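Local coordinates for protein putative NADPH:quinone oxidoreductase (Ralstonia eutropha, PDB 3IUP) that probably reduces quinones with NADPH, which it binds in a cleft between a GroES-like domain and a Rossmann-type nucleotide-binding domain, at residues P46-L51 with A125-Y130; L175-A180 with Q186-I191; L193-K198 with K327-A332; A349-L354 with A358-R363. All coordinates share one frame; numbering follows the deposited sequence.

Interaction 1 of 4, residues P46-L51 with A125-Y130; sequences PSDLGL and AMYSQY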
# COMPACT_ATOMS: atom_id res chain seq x y z
N PRO A 46 -7.79 -18.92 -11.86
CA PRO A 46 -6.37 -18.60 -11.64
C PRO A 46 -5.84 -19.00 -10.27
O PRO A 46 -4.75 -19.53 -10.20
CB PRO A 46 -6.34 -17.08 -11.85
CG PRO A 46 -7.40 -16.86 -12.91
CD PRO A 46 -8.53 -17.76 -12.37
N SER A 47 -6.64 -18.86 -9.21
CA SER A 47 -6.25 -19.35 -7.88
C SER A 47 -5.98 -20.84 -7.90
O SER A 47 -5.03 -21.30 -7.30
CB SER A 47 -7.32 -19.04 -6.85
OG SER A 47 -8.62 -19.23 -7.45
N ASP A 48 -6.78 -21.59 -8.66
CA ASP A 48 -6.59 -23.04 -8.75
C ASP A 48 -5.34 -23.41 -9.52
O ASP A 48 -4.63 -24.31 -9.15
CB ASP A 48 -7.80 -23.71 -9.42
CG ASP A 48 -9.12 -23.41 -8.68
OD1 ASP A 48 -9.15 -23.69 -7.43
OD2 ASP A 48 -10.08 -22.88 -9.33
N LEU A 49 -5.06 -22.66 -10.60
CA LEU A 49 -3.92 -22.95 -11.44
C LEU A 49 -2.64 -22.74 -10.63
O LEU A 49 -1.65 -23.44 -10.83
CB LEU A 49 -3.96 -22.02 -12.67
CG LEU A 49 -5.18 -22.18 -13.56
CD1 LEU A 49 -5.11 -21.14 -14.70
CD2 LEU A 49 -5.31 -23.53 -14.11
N GLY A 50 -2.67 -21.78 -9.72
CA GLY A 50 -1.53 -21.49 -8.84
C GLY A 50 -1.17 -22.71 -8.01
O GLY A 50 -0.02 -23.13 -7.91
N LEU A 51 -2.19 -23.34 -7.48
CA LEU A 51 -1.96 -24.55 -6.66
C LEU A 51 -1.64 -25.75 -7.52
O LEU A 51 -0.74 -26.55 -7.22
CB LEU A 51 -3.19 -24.81 -5.79
CG LEU A 51 -3.05 -25.98 -4.83
CD1 LEU A 51 -1.87 -25.76 -3.84
CD2 LEU A 51 -4.41 -26.18 -4.11
N ALA A 125 -10.45 -29.18 -2.71
CA ALA A 125 -10.41 -30.56 -3.24
C ALA A 125 -11.62 -30.87 -4.13
O ALA A 125 -12.13 -31.99 -4.18
CB ALA A 125 -10.31 -31.60 -2.08
N MSE A 126 -12.04 -29.88 -4.91
CA MSE A 126 -13.24 -30.08 -5.75
C MSE A 126 -12.96 -30.74 -7.08
O MSE A 126 -13.91 -31.14 -7.76
CB MSE A 126 -14.04 -28.79 -5.94
CG MSE A 126 -14.34 -28.02 -4.68
SE MSE A 126 -15.55 -29.08 -3.50
CE MSE A 126 -17.03 -28.98 -4.50
N TYR A 127 -11.68 -30.90 -7.45
CA TYR A 127 -11.32 -31.65 -8.65
C TYR A 127 -11.26 -33.15 -8.27
O TYR A 127 -10.18 -33.75 -8.12
CB TYR A 127 -10.01 -31.21 -9.28
CG TYR A 127 -9.98 -29.76 -9.69
CD1 TYR A 127 -11.11 -28.96 -9.75
CD2 TYR A 127 -8.75 -29.16 -9.96
CE1 TYR A 127 -11.02 -27.62 -10.11
CE2 TYR A 127 -8.66 -27.84 -10.32
CZ TYR A 127 -9.81 -27.06 -10.42
OH TYR A 127 -9.68 -25.73 -10.73
N SER A 128 -12.45 -33.69 -8.06
CA SER A 128 -12.67 -35.00 -7.38
C SER A 128 -13.99 -35.51 -7.83
O SER A 128 -14.95 -34.74 -7.99
CB SER A 128 -12.74 -34.87 -5.85
OG SER A 128 -11.57 -34.24 -5.33
N GLN A 129 -14.11 -36.82 -8.02
CA GLN A 129 -15.43 -37.33 -8.37
C GLN A 129 -16.46 -37.14 -7.26
O GLN A 129 -17.63 -36.81 -7.56
CB GLN A 129 -15.33 -38.81 -8.72
CG GLN A 129 -14.63 -39.10 -10.01
CD GLN A 129 -14.68 -40.58 -10.38
OE1 GLN A 129 -13.69 -41.28 -10.29
NE2 GLN A 129 -15.87 -41.05 -10.81
N TYR A 130 -16.03 -37.34 -6.02
CA TYR A 130 -16.95 -37.25 -4.83
C TYR A 130 -16.27 -36.48 -3.77
O TYR A 130 -15.06 -36.67 -3.57
CB TYR A 130 -17.27 -38.65 -4.28
CG TYR A 130 -18.11 -39.42 -5.24
CD1 TYR A 130 -19.49 -39.27 -5.24
CD2 TYR A 130 -17.52 -40.26 -6.18
CE1 TYR A 130 -20.27 -39.95 -6.16
CE2 TYR A 130 -18.28 -40.93 -7.12
CZ TYR A 130 -19.65 -40.77 -7.10
OH TYR A 130 -20.44 -41.42 -8.02
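Tyr-127 sets its hydroxyl against CB and the carboxylate carbon of Asp-48, the ring coming in obliquely. The hydroxyl OH of Tyr-127 lies 3.1 Å from CB of Asp-48. It is equally near the carboxylate carbon, with OH of Tyr-127 3.1 Å from CG of Asp-48. Behind it, CZ of Tyr-127 is 4.0 Å from CB of Asp-48. Ring and carboxylate planes are 61° apart. OD2 of Asp-48 is 3.2 Å from OH of Tyr-127, but both residues make their hydrogen bonds elsewhere. The Tyr-127 hydroxyl donates to the carbonyl of Pro-43. Asp-48 takes the backbone N-H of Asn-96 on OD1. Its OD2 accepts the backbone N-H of Asn-45, the residue just before helix 46-53. Both oxygens of this buried carboxylate are thus held, which fixes its rotation. With CG of Tyr-127 anti to its carbonyl carbon (chi1 -59°), the ring extends toward the helix. Tyr-127 is also the centre of an inverse gamma turn. In the same loop, OG of Ser-128 donates to O of Ala-125 at 2.6 Å. The contact ties the start of helix 46-53, where Pro-46 touches NADPH, to the loop between strands 118-121 and 130-134, with Leu-8 of strand 4-12 and Ser-42 of strand 34-43 against the tyrosine.

Interaction 2 of 4, residues L175-A180 with Q186-I191; sequences LVHTAA and QMLNQI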
# COMPACT_ATOMS: atom_id res chain seq x y z
N LEU A 175 -15.64 3.02 -8.19
CA LEU A 175 -14.47 2.19 -8.27
C LEU A 175 -13.91 1.96 -9.68
O LEU A 175 -14.56 2.21 -10.70
CB LEU A 175 -14.70 0.85 -7.53
CG LEU A 175 -15.49 -0.18 -8.25
CD1 LEU A 175 -15.59 -1.52 -7.46
CD2 LEU A 175 -16.86 0.31 -8.58
N VAL A 176 -12.68 1.53 -9.69
CA VAL A 176 -11.93 1.11 -10.85
C VAL A 176 -11.63 -0.39 -10.77
O VAL A 176 -11.25 -0.91 -9.69
CB VAL A 176 -10.66 1.87 -10.92
CG1 VAL A 176 -9.79 1.50 -12.23
CG2 VAL A 176 -10.94 3.41 -10.81
N HIS A 177 -11.69 -1.08 -11.92
CA HIS A 177 -11.36 -2.49 -11.97
C HIS A 177 -10.53 -2.79 -13.22
O HIS A 177 -10.91 -2.37 -14.30
CB HIS A 177 -12.63 -3.34 -11.92
CG HIS A 177 -12.37 -4.80 -11.88
ND1 HIS A 177 -12.93 -5.68 -12.78
CD2 HIS A 177 -11.51 -5.54 -11.12
CE1 HIS A 177 -12.48 -6.90 -12.53
NE2 HIS A 177 -11.60 -6.84 -11.55
N THR A 178 -9.43 -3.49 -13.06
CA THR A 178 -8.54 -3.84 -14.16
C THR A 178 -8.76 -5.29 -14.63
O THR A 178 -9.45 -6.08 -13.99
CB THR A 178 -7.08 -3.60 -13.86
OG1 THR A 178 -6.58 -4.63 -12.98
CG2 THR A 178 -6.85 -2.20 -13.23
N ALA A 179 -8.14 -5.62 -15.75
CA ALA A 179 -8.39 -6.88 -16.47
C ALA A 179 -9.90 -7.11 -16.54
O ALA A 179 -10.38 -8.22 -16.34
CB ALA A 179 -7.63 -8.04 -15.82
N ALA A 180 -10.63 -6.05 -16.89
CA ALA A 180 -12.07 -5.95 -16.67
C ALA A 180 -12.90 -6.88 -17.59
O ALA A 180 -14.06 -7.12 -17.34
CB ALA A 180 -12.56 -4.55 -16.80
N GLN A 186 -16.71 -8.97 -15.96
CA GLN A 186 -17.99 -8.92 -16.61
C GLN A 186 -19.12 -8.92 -15.56
O GLN A 186 -20.09 -8.21 -15.74
CB GLN A 186 -18.16 -10.05 -17.63
CG GLN A 186 -17.20 -9.93 -18.77
CD GLN A 186 -17.21 -11.11 -19.72
OE1 GLN A 186 -18.26 -11.46 -20.21
NE2 GLN A 186 -16.03 -11.72 -20.00
N MSE A 187 -18.95 -9.67 -14.47
CA MSE A 187 -19.93 -9.69 -13.40
C MSE A 187 -19.95 -8.37 -12.71
O MSE A 187 -21.01 -7.87 -12.42
CB MSE A 187 -19.65 -10.80 -12.35
CG MSE A 187 -19.63 -12.12 -12.89
SE MSE A 187 -19.15 -13.29 -11.40
CE MSE A 187 -19.19 -14.92 -12.47
N LEU A 188 -18.77 -7.82 -12.41
CA LEU A 188 -18.72 -6.55 -11.69
C LEU A 188 -19.41 -5.45 -12.47
O LEU A 188 -20.18 -4.65 -11.93
CB LEU A 188 -17.27 -6.19 -11.37
CG LEU A 188 -17.16 -4.81 -10.71
CD1 LEU A 188 -17.82 -4.83 -9.28
CD2 LEU A 188 -15.65 -4.43 -10.67
N ASN A 189 -19.19 -5.43 -13.77
CA ASN A 189 -19.85 -4.43 -14.60
C ASN A 189 -21.38 -4.60 -14.54
O ASN A 189 -22.09 -3.63 -14.43
CB ASN A 189 -19.36 -4.53 -16.03
CG ASN A 189 -20.03 -3.52 -16.92
OD1 ASN A 189 -19.89 -2.31 -16.71
ND2 ASN A 189 -20.74 -4.00 -17.94
N GLN A 190 -21.89 -5.83 -14.56
CA GLN A 190 -23.34 -6.03 -14.42
C GLN A 190 -23.90 -5.57 -13.05
O GLN A 190 -25.00 -5.03 -12.96
CB GLN A 190 -23.74 -7.48 -14.72
CG GLN A 190 -23.52 -7.93 -16.21
CD GLN A 190 -24.14 -6.95 -17.20
OE1 GLN A 190 -25.29 -6.57 -17.03
NE2 GLN A 190 -23.37 -6.48 -18.17
N ILE A 191 -23.15 -5.85 -11.99
CA ILE A 191 -23.54 -5.39 -10.65
C ILE A 191 -23.66 -3.88 -10.64
O ILE A 191 -24.64 -3.31 -10.17
CB ILE A 191 -22.49 -5.84 -9.58
CG1 ILE A 191 -22.53 -7.32 -9.34
CG2 ILE A 191 -22.70 -5.10 -8.25
CD1 ILE A 191 -21.25 -7.82 -8.63
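His-177 NE2 is hydrogen-bonded to the hydroxyl of Tyr-286, and this polar bond holds the far end of the imidazole. The near end of the same side chain meets helix 183-195. There a single methyl group of Leu-188 does the touching. CD2 of Leu-188 lies 3.4 Å from CB of His-177. It is almost as near the ring, with CD2 of Leu-188 3.5 Å from CG of His-177. ND1 of His-177 follows at 3.7 Å from the same CD2 of Leu-188. The methyl sits against CB and the CG-ND1 side of the imidazole, approaching obliquely. Leu-188 has CG anti to its backbone N (chi1 176°), which carries the branch across to the strand. CD2 has a second, looser neighbour: CD1 of Leu-175 is 4.3 Å from CD2 of Leu-188. Leu-175 and His-177 are two apart in the strand and point to the same side, so the one methyl serves both. Nearer the turn, Gln-186 is held through its amide, OE1 by Gln-215 NE2 and NE2 by the carbonyl of Ala-181. Ala-179, in the loop after the strand, touches NADPH. The contact joins the strand and helix of a beta-alpha-beta unit in the Rossmann-type sheet. Strand 175-177 lies between strands 199-203 and 243-249, and helix 155-169 packs beside the pair through Met-163 on His-177 and Val-164 on Leu-188.

Interaction 3 of 4, residues L193-K198 with K327-A332; sequences LKDGIK and KQRVVA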
# COMPACT_ATOMS: atom_id res chain seq x y z
N LEU A 193 -24.00 -1.76 -13.13
CA LEU A 193 -25.10 -1.32 -13.99
C LEU A 193 -26.43 -1.47 -13.26
O LEU A 193 -27.22 -0.55 -13.22
CB LEU A 193 -25.11 -2.05 -15.34
CG LEU A 193 -24.02 -1.57 -16.31
CD1 LEU A 193 -23.87 -2.57 -17.49
CD2 LEU A 193 -24.27 -0.16 -16.81
N LYS A 194 -26.64 -2.61 -12.63
CA LYS A 194 -27.92 -2.85 -11.98
C LYS A 194 -28.07 -1.99 -10.73
O LYS A 194 -29.19 -1.49 -10.45
CB LYS A 194 -28.05 -4.31 -11.60
CG LYS A 194 -29.32 -4.69 -10.84
CD LYS A 194 -29.42 -6.23 -10.78
CE LYS A 194 -30.67 -6.70 -10.05
NZ LYS A 194 -31.88 -6.57 -10.92
N ASP A 195 -26.98 -1.82 -9.99
CA ASP A 195 -27.03 -1.08 -8.74
C ASP A 195 -26.77 0.42 -8.89
O ASP A 195 -26.88 1.15 -7.92
CB ASP A 195 -26.06 -1.68 -7.73
CG ASP A 195 -26.37 -3.14 -7.40
OD1 ASP A 195 -27.27 -3.76 -8.02
OD2 ASP A 195 -25.67 -3.71 -6.52
N GLY A 196 -26.43 0.91 -10.08
CA GLY A 196 -26.17 2.34 -10.25
C GLY A 196 -24.87 2.82 -9.59
O GLY A 196 -24.81 3.93 -9.08
N ILE A 197 -23.83 1.99 -9.66
CA ILE A 197 -22.49 2.36 -9.18
C ILE A 197 -21.63 2.75 -10.36
O ILE A 197 -21.54 2.01 -11.36
CB ILE A 197 -21.85 1.13 -8.46
CG1 ILE A 197 -22.72 0.73 -7.27
CG2 ILE A 197 -20.41 1.46 -7.98
CD1 ILE A 197 -22.46 -0.66 -6.73
N LYS A 198 -20.95 3.88 -10.23
CA LYS A 198 -20.03 4.33 -11.25
C LYS A 198 -18.76 3.49 -11.21
O LYS A 198 -18.21 3.17 -10.14
CB LYS A 198 -19.72 5.83 -11.06
CG LYS A 198 -20.99 6.69 -11.05
CD LYS A 198 -20.65 8.19 -10.96
N LYS A 327 -24.33 -14.03 -0.52
CA LYS A 327 -24.61 -15.34 -1.16
C LYS A 327 -26.05 -15.47 -1.66
O LYS A 327 -26.30 -16.02 -2.73
CB LYS A 327 -24.24 -16.47 -0.23
CG LYS A 327 -22.79 -16.62 -0.11
CD LYS A 327 -22.32 -17.78 0.73
CE LYS A 327 -22.67 -17.63 2.18
NZ LYS A 327 -21.79 -18.53 2.97
N GLN A 328 -27.00 -14.95 -0.90
CA GLN A 328 -28.39 -14.94 -1.33
C GLN A 328 -28.61 -14.13 -2.61
O GLN A 328 -29.37 -14.54 -3.49
CB GLN A 328 -29.26 -14.40 -0.21
CG GLN A 328 -29.27 -15.30 1.03
CD GLN A 328 -30.16 -14.73 2.13
OE1 GLN A 328 -29.82 -13.73 2.78
NE2 GLN A 328 -31.31 -15.36 2.36
N ARG A 329 -27.93 -12.99 -2.74
CA ARG A 329 -28.00 -12.25 -3.99
C ARG A 329 -27.39 -13.02 -5.17
O ARG A 329 -27.91 -12.99 -6.29
CB ARG A 329 -27.35 -10.87 -3.87
CG ARG A 329 -27.32 -10.21 -5.24
CD ARG A 329 -26.96 -8.80 -5.20
NE ARG A 329 -27.01 -8.26 -6.54
CZ ARG A 329 -26.60 -7.04 -6.84
NH1 ARG A 329 -26.06 -6.28 -5.89
NH2 ARG A 329 -26.70 -6.62 -8.10
N VAL A 330 -26.29 -13.72 -4.92
CA VAL A 330 -25.68 -14.52 -5.98
C VAL A 330 -26.71 -15.58 -6.48
O VAL A 330 -26.92 -15.74 -7.69
CB VAL A 330 -24.34 -15.19 -5.53
CG1 VAL A 330 -23.84 -16.13 -6.60
CG2 VAL A 330 -23.25 -14.12 -5.21
N VAL A 331 -27.37 -16.27 -5.56
CA VAL A 331 -28.37 -17.27 -5.93
C VAL A 331 -29.50 -16.63 -6.74
O VAL A 331 -29.90 -17.16 -7.78
CB VAL A 331 -28.88 -18.07 -4.71
CG1 VAL A 331 -30.23 -18.85 -5.05
CG2 VAL A 331 -27.76 -19.00 -4.21
N ALA A 332 -29.95 -15.45 -6.31
CA ALA A 332 -31.05 -14.76 -6.95
C ALA A 332 -30.74 -14.33 -8.38
O ALA A 332 -31.64 -14.22 -9.19
CB ALA A 332 -31.46 -13.54 -6.09
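Arg-329 runs from CB through CG and CD to NE as an extended chain, reaching from helix 320-332 toward the end of helix 183-195. CG is anti to the backbone N (chi1 174°), which points the chain toward Asp-195. NE forms a salt bridge with OE1 of Glu-333, just after the segment. The tip grips Asp-195 end-on, one nitrogen to each oxygen. NH1 of Arg-329 donates to OD2 of Asp-195 at 2.7 Å. This bond is nearly straight, at 164°. It lies in the guanidinium plane and uses the syn lone pair of OD2. NH2 of Arg-329 reaches OD1 of Asp-195 at 2.9 Å, again on the syn side. The second bond is more bent, at 132°, with OD1 tilted out of the guanidinium plane. NH2 also has an apolar neighbour, since CD of Lys-194 is 3.8 Å from NH2 of Arg-329. Lys-194 runs past the arginine in the opposite direction. With carboxylates at both NE and the tip, the guanidinium is probably well neutralised and fixed in rotation. This is an end-on bidentate salt bridge at the surface, joining the helix of a Rossmann-type beta-alpha-beta crossover to helix 320-332.

Interaction 4 of 4, residues A349-L354 with A358-R363; sequences AEVLDL and AVYNKR. With NDP (NADPH dihydro-nicotinamide-adenine-dinucleotide phosphate), chain C.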
# COMPACT_ATOMS: atom_id res chain seq x y z
N ALA A 349 -9.27 -36.47 -16.45
CA ALA A 349 -8.06 -36.87 -17.20
C ALA A 349 -7.58 -35.78 -18.16
O ALA A 349 -6.36 -35.56 -18.33
CB ALA A 349 -8.32 -38.14 -17.93
N GLU A 350 -8.52 -35.05 -18.76
CA GLU A 350 -8.17 -33.98 -19.69
C GLU A 350 -7.52 -32.74 -19.05
O GLU A 350 -6.84 -31.98 -19.73
CB GLU A 350 -9.42 -33.58 -20.49
CG GLU A 350 -9.84 -34.60 -21.51
CD GLU A 350 -11.17 -34.24 -22.22
OE1 GLU A 350 -12.08 -33.59 -21.63
OE2 GLU A 350 -11.32 -34.65 -23.40
N VAL A 351 -7.69 -32.54 -17.74
CA VAL A 351 -6.98 -31.52 -17.02
C VAL A 351 -5.47 -31.72 -17.18
O VAL A 351 -4.71 -30.75 -17.18
CB VAL A 351 -7.40 -31.51 -15.51
CG1 VAL A 351 -6.64 -30.48 -14.67
CG2 VAL A 351 -8.94 -31.35 -15.38
N LEU A 352 -5.07 -32.96 -17.29
CA LEU A 352 -3.65 -33.29 -17.35
C LEU A 352 -3.16 -33.52 -18.77
O LEU A 352 -2.05 -33.99 -18.96
CB LEU A 352 -3.32 -34.47 -16.42
CG LEU A 352 -3.65 -34.19 -14.94
CD1 LEU A 352 -3.15 -35.37 -14.06
CD2 LEU A 352 -3.12 -32.86 -14.41
N ASP A 353 -3.95 -33.18 -19.77
CA ASP A 353 -3.49 -33.20 -21.17
C ASP A 353 -2.72 -31.93 -21.45
O ASP A 353 -3.24 -30.84 -21.27
CB ASP A 353 -4.71 -33.28 -22.06
CG ASP A 353 -4.37 -33.39 -23.54
OD1 ASP A 353 -3.47 -32.68 -24.03
OD2 ASP A 353 -5.04 -34.21 -24.20
N LEU A 354 -1.47 -32.05 -21.92
CA LEU A 354 -0.63 -30.85 -22.10
C LEU A 354 -1.22 -29.89 -23.15
O LEU A 354 -1.04 -28.67 -23.07
CB LEU A 354 0.80 -31.27 -22.46
CG LEU A 354 1.56 -32.03 -21.37
CD1 LEU A 354 2.88 -32.63 -21.91
CD2 LEU A 354 1.78 -31.09 -20.19
N ALA A 358 -2.01 -26.04 -22.23
CA ALA A 358 -1.55 -24.92 -23.08
C ALA A 358 -2.61 -23.83 -23.30
O ALA A 358 -2.27 -22.66 -23.38
CB ALA A 358 -1.05 -25.44 -24.41
N VAL A 359 -3.90 -24.20 -23.36
CA VAL A 359 -4.96 -23.19 -23.47
C VAL A 359 -5.40 -22.62 -22.16
O VAL A 359 -5.38 -21.41 -21.95
CB VAL A 359 -6.16 -23.78 -24.24
CG1 VAL A 359 -7.29 -22.73 -24.39
CG2 VAL A 359 -5.68 -24.37 -25.56
N TYR A 360 -5.79 -23.48 -21.21
CA TYR A 360 -6.40 -22.96 -20.03
C TYR A 360 -5.42 -22.17 -19.14
O TYR A 360 -5.81 -21.23 -18.45
CB TYR A 360 -7.20 -24.05 -19.31
CG TYR A 360 -6.48 -25.18 -18.59
CD1 TYR A 360 -5.82 -24.94 -17.39
CD2 TYR A 360 -6.59 -26.48 -19.03
CE1 TYR A 360 -5.21 -26.00 -16.68
CE2 TYR A 360 -6.04 -27.54 -18.33
CZ TYR A 360 -5.33 -27.28 -17.15
OH TYR A 360 -4.77 -28.33 -16.46
N ASN A 361 -4.16 -22.53 -19.22
CA ASN A 361 -3.15 -21.86 -18.43
C ASN A 361 -2.80 -20.43 -18.95
O ASN A 361 -2.05 -19.73 -18.27
CB ASN A 361 -1.92 -22.76 -18.23
CG ASN A 361 -1.14 -22.37 -16.99
OD1 ASN A 361 -1.71 -21.87 -16.01
ND2 ASN A 361 0.16 -22.51 -17.04
N LYS A 362 -3.40 -19.98 -20.07
CA LYS A 362 -3.16 -18.60 -20.54
C LYS A 362 -3.94 -17.59 -19.72
O LYS A 362 -3.61 -16.40 -19.75
CB LYS A 362 -3.57 -18.41 -21.99
CG LYS A 362 -2.93 -19.32 -23.02
CD LYS A 362 -3.53 -18.98 -24.39
N ARG A 363 -4.98 -18.02 -18.99
CA ARG A 363 -5.93 -17.08 -18.34
C ARG A 363 -6.36 -15.97 -19.34
O ARG A 363 -6.43 -14.77 -19.01
CB ARG A 363 -5.35 -16.47 -17.04
CG ARG A 363 -4.70 -17.52 -16.09
CD ARG A 363 -3.18 -17.54 -16.30
NE ARG A 363 -2.50 -18.65 -15.64
CZ ARG A 363 -2.18 -18.67 -14.35
NH1 ARG A 363 -2.51 -17.64 -13.56
NH2 ARG A 363 -1.56 -19.72 -13.83
PA NDP C . -10.54 -14.92 -16.38
O1A NDP C . -11.95 -15.00 -16.71
O2A NDP C . -9.66 -16.07 -16.69
O5B NDP C . -10.00 -13.58 -17.18
C5B NDP C . -8.64 -13.20 -16.95
C4B NDP C . -8.40 -11.87 -17.59
O4B NDP C . -7.07 -11.55 -17.29
C3B NDP C . -8.57 -11.89 -19.11
O3B NDP C . -9.34 -10.83 -19.64
C2B NDP C . -7.12 -11.72 -19.63
O2B NDP C . -7.01 -10.96 -20.84
C1B NDP C . -6.48 -10.98 -18.47
N9A NDP C . -5.03 -11.18 -18.37
C8A NDP C . -4.40 -12.41 -18.37
N7A NDP C . -3.08 -12.22 -18.18
C5A NDP C . -2.85 -10.86 -18.05
C6A NDP C . -1.70 -10.07 -17.85
N6A NDP C . -0.45 -10.57 -17.81
N1A NDP C . -1.83 -8.70 -17.75
C2A NDP C . -3.04 -8.10 -17.88
N3A NDP C . -4.16 -8.87 -18.08
C4A NDP C . -4.07 -10.22 -18.16
O3 NDP C . -10.22 -14.61 -14.82
PN NDP C . -11.25 -14.59 -13.64
O1N NDP C . -12.39 -13.74 -13.87
O2N NDP C . -11.55 -15.98 -13.16
O5D NDP C . -10.32 -13.90 -12.50
C5D NDP C . -10.03 -12.49 -12.60
C4D NDP C . -8.95 -12.13 -11.59
O4D NDP C . -9.58 -12.07 -10.29
C3D NDP C . -7.75 -13.10 -11.48
O3D NDP C . -6.54 -12.41 -11.28
C2D NDP C . -8.10 -13.88 -10.22
O2D NDP C . -7.01 -14.50 -9.56
C1D NDP C . -8.70 -12.74 -9.39
N1N NDP C . -9.45 -13.20 -8.20
C2N NDP C . -8.91 -12.90 -7.00
C3N NDP C . -9.50 -13.29 -5.83
C7N NDP C . -8.95 -12.83 -4.49
O7N NDP C . -9.55 -13.38 -3.36
N7N NDP C . -7.94 -11.97 -4.35
C4N NDP C . -10.89 -13.81 -5.85
C5N NDP C . -11.42 -14.09 -7.24
C6N NDP C . -10.67 -13.76 -8.36
P2B NDP C . -6.12 -11.50 -22.11
O1X NDP C . -7.10 -12.20 -23.07
O2X NDP C . -5.01 -12.46 -21.68
O3X NDP C . -5.54 -10.21 -22.71
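Tyr-360 is a helix residue whose ring stands between the backbone N and the carbonyl carbon (chi1 72°), a setting that helices seldom tolerate. Tyr-360 lies at the last turn of helix 354-360. From there the ring reaches back to the preceding short helix. Its hydroxyl forms a short bond, with OH of Tyr-360 2.5 Å from O of Val-351. The hydroxyl is the donor. The carbonyl oxygen lies at the ring edge, and the donor sits on a lone pair in the carbonyl plane, at a C=O...O angle of 138°. The same hydroxyl is brushed by a methyl group, CG1 of Val-351, 3.4 Å from OH of Tyr-360. The side chains cross at about a right angle. A second bond opens helix 354-360, where N of Ala-358 donates to O of Leu-354 at 2.9 Å. Asp-353 caps this helix, its OD1 taking the backbone N-H of Asp-355. Beyond Tyr-360 the chain turns toward the cofactor. Arg-363 folds back side-on onto Asn-361, with NE of Arg-363 2.9 Å from O of Asn-361 and NH2 of Arg-363 3.1 Å from OD1 of Asn-361. O of Arg-363 then lies 3.2 Å from C8A of the NADPH adenine. Around the contact, Leu-49 and Phe-53 of helix 46-53 pack on Tyr-360, and Ile-371 of strand 369-372 packs on Val-351.

The four contacts form two pairs, one in each part of the chain that meets NADPH. Interactions 1 and 4 have centres 13 Å apart and touch through Leu-49. CD2 of Leu-49 is 3.6 Å from CE1 of Tyr-360, and CB of Leu-49 is 3.5 Å from NH2 of Arg-363. Interactions 2 and 3 share helix 183-195, with centres 12 Å apart. They probably share a backbone hydrogen bond too, N of Leu-175 to O of Lys-198 at 3.2 Å. Across the cleft, interactions 1 and 2 approach to about 9 Å between nearest atoms. Pro-46, Ala-179 and Arg-363, from interactions 1, 2 and 4, line the cofactor pocket; interaction 3 lies at the surface.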